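Dihydroorotase (Saccharomyces cerevisiae S288C, PDB 6L0A) catalyses the reversible cyclisation of N-carbamoyl-L-aspartate to dihydroorotate, the third step of de novo pyrimidine synthesis, using two zinc ions per subunit. Local coordinates at residues Leu178-Ser183 and Cys229-Lys234; Phe215-Asp220 and Lys234-Lys239; Gly8-Met13 and Asp323-Phe328. All coordinates share one frame; numbering follows the deposited sequence.

Contact 1: residues Leu178-Ser183 and Cys229-Lys234; sequences LEHCTS and CKPVAK. With ZN (zinc ion), chain L.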
loop_
_atom_site.group_PDB
_atom_site.type_symbol
_atom_site.label_atom_id
_atom_site.label_comp_id
_atom_site.label_asym_id
_atom_site.label_seq_id
_atom_site.Cartn_x
_atom_site.Cartn_y
_atom_site.Cartn_z
ATOM N N LEU C 178 21.222 10.788 3.381
ATOM C CA LEU C 178 20.035 10.205 2.765
ATOM C C LEU C 178 19.178 9.668 3.905
ATOM O O LEU C 178 19.449 8.599 4.450
ATOM C CB LEU C 178 20.428 9.117 1.773
ATOM C CG LEU C 178 19.294 8.524 0.922
ATOM C CD1 LEU C 178 18.551 9.583 0.110
ATOM C CD2 LEU C 178 19.827 7.426 0.014
ATOM N N GLU C 179 18.160 10.436 4.293
ATOM C CA GLU C 179 17.353 10.090 5.450
ATOM C C GLU C 179 16.502 8.853 5.170
ATOM O O GLU C 179 16.142 8.565 4.028
ATOM C CB GLU C 179 16.448 11.265 5.838
ATOM C CG GLU C 179 17.204 12.532 6.263
ATOM C CD GLU C 179 17.903 12.369 7.602
ATOM O OE1 GLU C 179 17.495 11.474 8.367
ATOM O OE2 GLU C 179 18.854 13.136 7.905
ATOM N N HIS C 180 16.172 8.133 6.244
ATOM C CA HIS C 180 15.311 6.948 6.229
ATOM C C HIS C 180 15.351 6.145 4.933
ATOM O O HIS C 180 14.351 6.089 4.199
ATOM C CB HIS C 180 13.856 7.341 6.566
ATOM C CG HIS C 180 13.361 8.592 5.898
ATOM N ND1 HIS C 180 13.460 8.812 4.541
ATOM C CD2 HIS C 180 12.724 9.674 6.408
ATOM C CE1 HIS C 180 12.927 9.987 4.248
ATOM N NE2 HIS C 180 12.472 10.531 5.363
ATOM N N CYS C 181 16.492 5.509 4.653
ATOM C CA CYS C 181 16.604 4.656 3.471
ATOM C C CYS C 181 15.639 3.490 3.562
ATOM O O CYS C 181 15.439 2.904 4.638
ATOM C CB CYS C 181 18.022 4.111 3.304
ATOM S SG CYS C 181 19.203 5.328 2.731
ATOM N N THR C 182 15.073 3.113 2.413
ATOM C CA THR C 182 14.121 2.017 2.402
ATOM C C THR C 182 14.406 0.941 1.371
ATOM O O THR C 182 13.686 -0.054 1.352
ATOM C CB THR C 182 12.704 2.548 2.165
ATOM O OG1 THR C 182 12.683 3.260 0.919
ATOM C CG2 THR C 182 12.293 3.455 3.295
ATOM N N SER C 183 15.409 1.112 0.508
ATOM C CA SER C 183 15.610 0.197 -0.609
ATOM C C SER C 183 17.022 -0.367 -0.611
ATOM O O SER C 183 17.975 0.291 -0.183
ATOM C CB SER C 183 15.343 0.891 -1.942
ATOM O OG SER C 183 16.330 1.870 -2.208
ATOM N N CYS C 229 3.853 5.085 5.766
ATOM C CA CYS C 229 4.673 6.273 5.912
ATOM C C CYS C 229 5.394 6.501 4.589
ATOM O O CYS C 229 5.276 5.706 3.662
ATOM C CB CYS C 229 5.688 6.075 7.040
ATOM S SG CYS C 229 6.761 4.645 6.581
ATOM N N LYS C 230 6.151 7.594 4.500
ATOM C CA LYS C 230 6.991 7.819 3.336
ATOM C C LYS C 230 8.453 7.867 3.773
ATOM O O LYS C 230 8.748 8.374 4.860
ATOM C CB LYS C 230 6.611 9.138 2.609
ATOM C CG LYS C 230 5.147 9.204 2.104
ATOM C CD LYS C 230 4.818 8.092 1.114
ATOM C CE LYS C 230 5.510 8.307 -0.206
ATOM N NZ LYS C 230 4.812 9.346 -1.081
ATOM N N PRO C 231 9.385 7.259 3.011
ATOM C CA PRO C 231 9.102 6.380 1.874
ATOM C C PRO C 231 8.412 5.125 2.378
ATOM O O PRO C 231 8.588 4.754 3.559
ATOM C CB PRO C 231 10.487 6.065 1.283
ATOM C CG PRO C 231 11.482 6.947 2.048
ATOM C CD PRO C 231 10.817 7.277 3.353
ATOM N N VAL C 232 7.576 4.518 1.535
ATOM C CA VAL C 232 6.824 3.352 1.976
ATOM C C VAL C 232 7.787 2.199 2.224
ATOM O O VAL C 232 8.854 2.109 1.604
ATOM C CB VAL C 232 5.755 2.960 0.936
ATOM C CG1 VAL C 232 4.811 4.143 0.648
ATOM C CG2 VAL C 232 6.404 2.443 -0.352
ATOM N N ALA C 233 7.408 1.308 3.140
ATOM C CA ALA C 233 8.133 0.053 3.305
ATOM C C ALA C 233 7.950 -0.806 2.058
ATOM O O ALA C 233 6.853 -0.873 1.489
ATOM C CB ALA C 233 7.637 -0.690 4.552
ATOM N N LYS C 234 9.022 -1.445 1.614
ATOM C CA LYS C 234 9.075 -2.034 0.279
ATOM C C LYS C 234 9.129 -3.560 0.401
ATOM O O LYS C 234 8.332 -4.117 1.167
ATOM C CB LYS C 234 10.220 -1.408 -0.503
ATOM C CG LYS C 234 9.945 0.078 -0.761
ATOM C CD LYS C 234 11.124 0.798 -1.368
ATOM C CE LYS C 234 10.732 2.223 -1.761
ATOM N NZ LYS C 234 10.423 3.170 -0.618
HETATM ZN ZN ZN L . 10.690 11.712 5.368
HETATM O O HOH W 1 11.533 -0.843 2.900
#
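His-180 and Thr-182 meet Pro-231 and Lys-234 beside the binuclear zinc site of this TIM-barrel amidohydrolase. Segment 178-183 leaves the end of barrel strand 175-178. Segment 229-234 belongs to the loop that leads into helix 236-246.

Metal binding is carried by His-180. His-180 NE2 lies 2.1 Å from the zinc ion, to which His-137 and Lys-98, probably through a carbamate on its side chain, also bind. Lys-230 lines the pocket that holds malate, and its NZ is bonded to Val-104 O.

The His-180 ring also makes a CH-pi contact. Pro-231, which follows a cis peptide bond, sets its CD over one face, 3.7 Å from the centroid of the His-180 ring. Pro-231 CD lies 3.3 Å from His-180 ND1. CB of Glu-179 lies over the opposite face. The imidazole is thus packed on both faces, which would probably limit its tilt at the metal.

The apolar part is small. CG2 of Thr-182 rests 3.8 Å from CB of Pro-231.

The polar part centres on Lys-234. Its side chain runs extended to CE and then bends (chi4 68°), which places NZ. Lys-234 NZ donates to Thr-182 OG1 at 2.7 Å. Lys-234 NZ also donates to Val-232 O at 2.9 Å, in the carbonyl plane and on a lone pair. OG1 of Thr-182 is also bonded to Glu-157, which takes Ser-183 OG as well. This carboxylate probably offsets part of the buried lysine charge. A water closes the contact: it donates to Thr-182 O at 2.8 Å and accepts from Lys-234 N.

Contact 2: residues Phe215-Asp220 and Lys234-Lys239; sequences FLTIDD and KLPNDK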
loop_
_atom_site.group_PDB
_atom_site.type_symbol
_atom_site.label_atom_id
_atom_site.label_comp_id
_atom_site.label_asym_id
_atom_site.label_seq_id
_atom_site.Cartn_x
_atom_site.Cartn_y
_atom_site.Cartn_z
ATOM N N PHE C 215 11.366 -3.517 10.413
ATOM C CA PHE C 215 10.296 -4.482 10.642
ATOM C C PHE C 215 9.352 -4.623 9.463
ATOM O O PHE C 215 8.948 -5.740 9.121
ATOM C CB PHE C 215 9.451 -4.067 11.855
ATOM C CG PHE C 215 10.153 -4.197 13.178
ATOM C CD1 PHE C 215 10.828 -3.113 13.733
ATOM C CD2 PHE C 215 10.105 -5.390 13.888
ATOM C CE1 PHE C 215 11.447 -3.217 14.967
ATOM C CE2 PHE C 215 10.732 -5.502 15.120
ATOM C CZ PHE C 215 11.408 -4.416 15.655
ATOM N N LEU C 216 8.954 -3.505 8.865
ATOM C CA LEU C 216 7.806 -3.477 7.969
ATOM C C LEU C 216 8.178 -3.842 6.546
ATOM O O LEU C 216 9.298 -3.611 6.080
ATOM C CB LEU C 216 7.156 -2.089 7.944
ATOM C CG LEU C 216 6.503 -1.532 9.204
ATOM C CD1 LEU C 216 6.016 -0.112 8.935
ATOM C CD2 LEU C 216 5.355 -2.412 9.671
ATOM N N THR C 217 7.187 -4.368 5.836
ATOM C CA THR C 217 7.245 -4.557 4.401
ATOM C C THR C 217 5.914 -4.072 3.842
ATOM O O THR C 217 5.003 -3.742 4.597
ATOM C CB THR C 217 7.504 -6.027 4.073
ATOM O OG1 THR C 217 8.074 -6.133 2.769
ATOM C CG2 THR C 217 6.229 -6.787 4.139
ATOM N N ILE C 218 5.784 -4.038 2.509
ATOM C CA ILE C 218 4.542 -3.554 1.897
ATOM C C ILE C 218 3.321 -4.315 2.414
ATOM O O ILE C 218 2.234 -3.743 2.548
ATOM C CB ILE C 218 4.647 -3.626 0.359
ATOM C CG1 ILE C 218 3.389 -3.057 -0.300
ATOM C CG2 ILE C 218 4.951 -5.064 -0.113
ATOM C CD1 ILE C 218 3.529 -2.851 -1.793
ATOM N N ASP C 219 3.475 -5.608 2.722
ATOM C CA ASP C 219 2.339 -6.379 3.226
ATOM C C ASP C 219 1.778 -5.794 4.507
ATOM O O ASP C 219 0.591 -5.965 4.799
ATOM C CB ASP C 219 2.744 -7.831 3.485
ATOM C CG ASP C 219 2.772 -8.648 2.234
ATOM O OD1 ASP C 219 3.042 -8.080 1.165
ATOM O OD2 ASP C 219 2.550 -9.869 2.325
ATOM N N ASP C 220 2.611 -5.136 5.300
ATOM C CA ASP C 220 2.159 -4.652 6.598
ATOM C C ASP C 220 1.404 -3.338 6.535
ATOM O O ASP C 220 0.677 -3.026 7.485
ATOM C CB ASP C 220 3.354 -4.498 7.543
ATOM C CG ASP C 220 4.083 -5.798 7.759
ATOM O OD1 ASP C 220 3.419 -6.791 8.122
ATOM O OD2 ASP C 220 5.314 -5.840 7.568
ATOM N N LYS C 234 9.022 -1.445 1.614
ATOM C CA LYS C 234 9.075 -2.034 0.279
ATOM C C LYS C 234 9.129 -3.560 0.401
ATOM O O LYS C 234 8.332 -4.117 1.167
ATOM C CB LYS C 234 10.220 -1.408 -0.503
ATOM C CG LYS C 234 9.945 0.078 -0.761
ATOM C CD LYS C 234 11.124 0.798 -1.368
ATOM C CE LYS C 234 10.732 2.223 -1.761
ATOM N NZ LYS C 234 10.423 3.170 -0.618
ATOM N N LEU C 235 9.995 -4.243 -0.314
ATOM C CA LEU C 235 9.878 -5.688 -0.435
ATOM C C LEU C 235 10.745 -6.395 0.601
ATOM O O LEU C 235 11.620 -5.782 1.226
ATOM C CB LEU C 235 10.276 -6.111 -1.842
ATOM C CG LEU C 235 9.508 -5.379 -2.941
ATOM C CD1 LEU C 235 9.895 -5.916 -4.313
ATOM C CD2 LEU C 235 8.016 -5.505 -2.708
ATOM N N PRO C 236 10.514 -7.690 0.836
ATOM C CA PRO C 236 11.398 -8.415 1.769
ATOM C C PRO C 236 12.882 -8.292 1.441
ATOM O O PRO C 236 13.702 -8.230 2.369
ATOM C CB PRO C 236 10.898 -9.864 1.645
ATOM C CG PRO C 236 9.451 -9.719 1.306
ATOM C CD PRO C 236 9.391 -8.539 0.380
ATOM N N ASN C 237 13.261 -8.256 0.160
ATOM C CA ASN C 237 14.675 -8.104 -0.194
ATOM C C ASN C 237 15.217 -6.750 0.251
ATOM O O ASN C 237 16.392 -6.633 0.622
ATOM C CB ASN C 237 14.862 -8.277 -1.706
ATOM C CG ASN C 237 16.290 -7.984 -2.172
ATOM O OD1 ASN C 237 17.208 -8.781 -1.950
ATOM N ND2 ASN C 237 16.477 -6.845 -2.838
ATOM N N ASP C 238 14.385 -5.715 0.206
ATOM C CA ASP C 238 14.794 -4.412 0.716
ATOM C C ASP C 238 14.949 -4.441 2.229
ATOM O O ASP C 238 15.976 -4.009 2.765
ATOM C CB ASP C 238 13.775 -3.355 0.296
ATOM C CG ASP C 238 13.634 -3.268 -1.192
ATOM O OD1 ASP C 238 14.666 -3.005 -1.845
ATOM O OD2 ASP C 238 12.503 -3.458 -1.710
ATOM N N LYS C 239 13.942 -4.950 2.943
ATOM C CA LYS C 239 14.066 -5.021 4.392
ATOM C C LYS C 239 15.302 -5.820 4.799
ATOM O O LYS C 239 15.978 -5.468 5.777
ATOM C CB LYS C 239 12.808 -5.622 5.015
ATOM C CG LYS C 239 12.915 -5.747 6.526
ATOM C CD LYS C 239 11.614 -6.217 7.158
ATOM C CE LYS C 239 11.607 -7.724 7.317
ATOM N NZ LYS C 239 10.544 -8.137 8.269
#
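Thr-217 holds OG1 anti to its backbone N (chi1 -157°), where it reaches the carbonyl of Lys-234. Lys-239 is extended as far as CD and then bends, with chi3 at 93° placing CE. Lys-239 NZ donates to Phe-215 O at 3.0 Å, from 42° above the carbonyl plane. Lys-239 CD packs 3.3 Å from Phe-215 O.

Two donors grip Lys-234 O. Thr-217 OG1 donates to Lys-234 O at 2.6 Å, and Ile-218 N to Lys-234 O at 2.9 Å. Each segment also braces itself: Asp-220 OD2 accepts from Thr-217 N, and Asp-238 OD2 from Leu-235 N, the N-cap residue of its helix. Ile-218 and Leu-235 lie side by side, with CG2 of the first 4.0 Å from CD2 of the second.

A methionine in place of Lys-239 would probably leave Phe-215 O without its ammonium donor and this end of the segment less firmly held to the helix.

The contact joins the short helix 218-221 to the start of helix 236-246. Phe-215 packs on helix 283-293, while His-152 of the second subunit touches both Asp-219 and Leu-235.

Contact 3: residues Gly8-Met13 and Asp323-Phe328; sequences GLTCDM and DKAILF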
loop_
_atom_site.group_PDB
_atom_site.type_symbol
_atom_site.label_atom_id
_atom_site.label_comp_id
_atom_site.label_asym_id
_atom_site.label_seq_id
_atom_site.Cartn_x
_atom_site.Cartn_y
_atom_site.Cartn_z
ATOM N N GLY C 8 24.942 4.889 26.756
ATOM C CA GLY C 8 25.511 6.225 26.843
ATOM C C GLY C 8 24.558 7.298 26.353
ATOM O O GLY C 8 23.359 7.309 26.674
ATOM N N LEU C 9 25.109 8.241 25.586
ATOM C CA LEU C 9 24.338 9.373 25.068
ATOM C C LEU C 9 23.761 8.953 23.721
ATOM O O LEU C 9 24.399 9.080 22.681
ATOM C CB LEU C 9 25.211 10.616 24.946
ATOM C CG LEU C 9 25.958 11.002 26.220
ATOM C CD1 LEU C 9 26.961 12.110 25.951
ATOM C CD2 LEU C 9 24.971 11.399 27.310
ATOM N N THR C 10 22.547 8.430 23.752
ATOM C CA THR C 10 21.865 7.962 22.554
ATOM C C THR C 10 21.363 9.140 21.722
ATOM O O THR C 10 20.969 10.177 22.262
ATOM C CB THR C 10 20.681 7.088 22.949
ATOM O OG1 THR C 10 19.936 7.764 23.965
ATOM C CG2 THR C 10 21.155 5.747 23.495
ATOM N N CYS C 11 21.331 8.957 20.398
ATOM C CA CYS C 11 20.802 9.999 19.527
ATOM C C CYS C 11 19.797 9.421 18.534
ATOM O O CYS C 11 19.989 8.335 17.979
ATOM C CB CYS C 11 21.899 10.726 18.756
ATOM S SG CYS C 11 23.113 9.704 17.954
ATOM N N ASP C 12 18.734 10.181 18.311
ATOM C CA ASP C 12 17.763 9.928 17.249
ATOM C C ASP C 12 17.862 11.125 16.313
ATOM O O ASP C 12 17.430 12.234 16.650
ATOM C CB ASP C 12 16.359 9.754 17.828
ATOM C CG ASP C 12 15.295 9.613 16.759
ATOM O OD1 ASP C 12 15.630 9.654 15.553
ATOM O OD2 ASP C 12 14.122 9.463 17.142
ATOM N N MET C 13 18.460 10.916 15.151
ATOM C CA MET C 13 18.764 12.042 14.282
ATOM C C MET C 13 17.643 12.348 13.287
ATOM O O MET C 13 17.906 12.925 12.220
ATOM C CB MET C 13 20.097 11.795 13.580
ATOM C CG MET C 13 21.296 11.818 14.574
ATOM S SD MET C 13 21.228 13.165 15.795
ATOM C CE MET C 13 22.953 13.186 16.332
ATOM N N ASP C 323 23.188 12.209 31.551
ATOM C CA ASP C 323 22.579 10.921 31.881
ATOM C C ASP C 323 22.798 9.921 30.755
ATOM O O ASP C 323 22.764 10.269 29.573
ATOM C CB ASP C 323 21.077 11.071 32.136
ATOM C CG ASP C 323 20.763 11.859 33.380
ATOM O OD1 ASP C 323 21.696 12.170 34.147
ATOM O OD2 ASP C 323 19.570 12.176 33.585
ATOM N N LYS C 324 23.017 8.668 31.130
ATOM C CA LYS C 324 23.310 7.607 30.181
ATOM C C LYS C 324 22.088 6.716 30.034
ATOM O O LYS C 324 21.391 6.444 31.014
ATOM C CB LYS C 324 24.506 6.771 30.637
ATOM C CG LYS C 324 25.849 7.483 30.528
ATOM C CD LYS C 324 26.833 6.981 31.582
ATOM C CE LYS C 324 26.182 6.868 32.954
ATOM N NZ LYS C 324 27.162 6.516 34.030
ATOM N N ALA C 325 21.823 6.267 28.813
ATOM C CA ALA C 325 20.673 5.409 28.564
ATOM C C ALA C 325 21.091 3.961 28.796
ATOM O O ALA C 325 22.014 3.462 28.145
ATOM C CB ALA C 325 20.125 5.620 27.149
ATOM N N ILE C 326 20.421 3.294 29.726
ATOM C CA ILE C 326 20.738 1.916 30.091
ATOM C C ILE C 326 19.636 1.015 29.552
ATOM O O ILE C 326 18.474 1.121 29.964
ATOM C CB ILE C 326 20.890 1.749 31.612
ATOM C CG1 ILE C 326 21.888 2.774 32.170
ATOM C CG2 ILE C 326 21.319 0.326 31.945
ATOM C CD1 ILE C 326 23.292 2.625 31.623
ATOM N N LEU C 327 19.996 0.133 28.633
ATOM C CA LEU C 327 19.059 -0.868 28.144
ATOM C C LEU C 327 19.102 -2.073 29.077
ATOM O O LEU C 327 20.179 -2.612 29.339
ATOM C CB LEU C 327 19.421 -1.278 26.721
ATOM C CG LEU C 327 18.359 -2.001 25.900
ATOM C CD1 LEU C 327 17.401 -1.000 25.272
ATOM C CD2 LEU C 327 19.050 -2.832 24.846
ATOM N N PHE C 328 17.944 -2.493 29.582
ATOM C CA PHE C 328 17.912 -3.657 30.462
ATOM C C PHE C 328 16.811 -4.623 30.044
ATOM O O PHE C 328 15.734 -4.205 29.605
ATOM C CB PHE C 328 17.759 -3.256 31.943
ATOM C CG PHE C 328 16.479 -2.536 32.273
ATOM C CD1 PHE C 328 16.295 -1.212 31.913
ATOM C CD2 PHE C 328 15.480 -3.174 32.986
ATOM C CE1 PHE C 328 15.123 -0.546 32.234
ATOM C CE2 PHE C 328 14.310 -2.511 33.305
ATOM C CZ PHE C 328 14.133 -1.197 32.932
#
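Ala-325 N donates one backbone hydrogen bond to Gly-8 O where strands 4-8 and 324-328 run side by side, in the antiparallel sheet that stands beside the TIM barrel. Strand 4-8 is the outermost strand of this sheet within the chain. The contact brings the N-terminal strand together with a strand more than 300 residues later. Just past Gly-8 the chain leaves the sheet, and strand 11-15 enters the parallel sheet of the barrel.

That bond is the main polar tie. Ala-325 N lies 2.8 Å from Gly-8 O, and the bond is nearly straight, with 169° at the hydrogen. Gly-8 O also receives a CA-H...O contact from Lys-324 CA, 3.5 Å away. One carbonyl therefore meets two neighbouring residues of the other strand. Gly-8 has a positive phi (69°), a backbone shape that glycine adopts most easily.

Side chains also pack on backbone atoms. The Lys-324 side chain starts alongside Gly-8, with Lys-324 CG 3.9 Å from Gly-8 CA. Its far end leads off, and NZ is bonded to Pro-363 O. Leu-9 brings CD2 to 3.4 Å from Asp-323 O.

The polar side-chain groups find their strongest partners outside the two segments. Asp-323 forms a salt bridge with Arg-31. The hydroxyl of Thr-10 is bonded to Gly-34 O. These partners tie the residue before strand 324-328 and the approach to strand 11-15 to helix 20-32 and the turn after it.

Apolar contact is left to Thr-10 and Ala-325. Trp-361 of strand 354-362 touches both side chains. Thr-10 holds CG2 anti to its carbonyl carbon, beside the backbone N, and there Thr-10 CG2 lies 3.8 Å from Ala-325 CB.

Contacts 1 and 2 are close neighbours, with centres about 10 Å apart. They share Lys-234. Its side chain serves contact 1, while its carbonyl serves contact 2. Contact 1 is buried and works around a metal, with a histidine, a proline and an ammonium group. Contact 2 is only partly buried and rests on bonds to loop carbonyls at a helix start, near the second subunit. Contact 3 is also partly buried. It lies across the chain's centre from contact 1, about 24 Å away between centres, and is far from the annotated sites. It uses one backbone hydrogen bond between neighbouring strands, and the long loop it closes contains both other contacts.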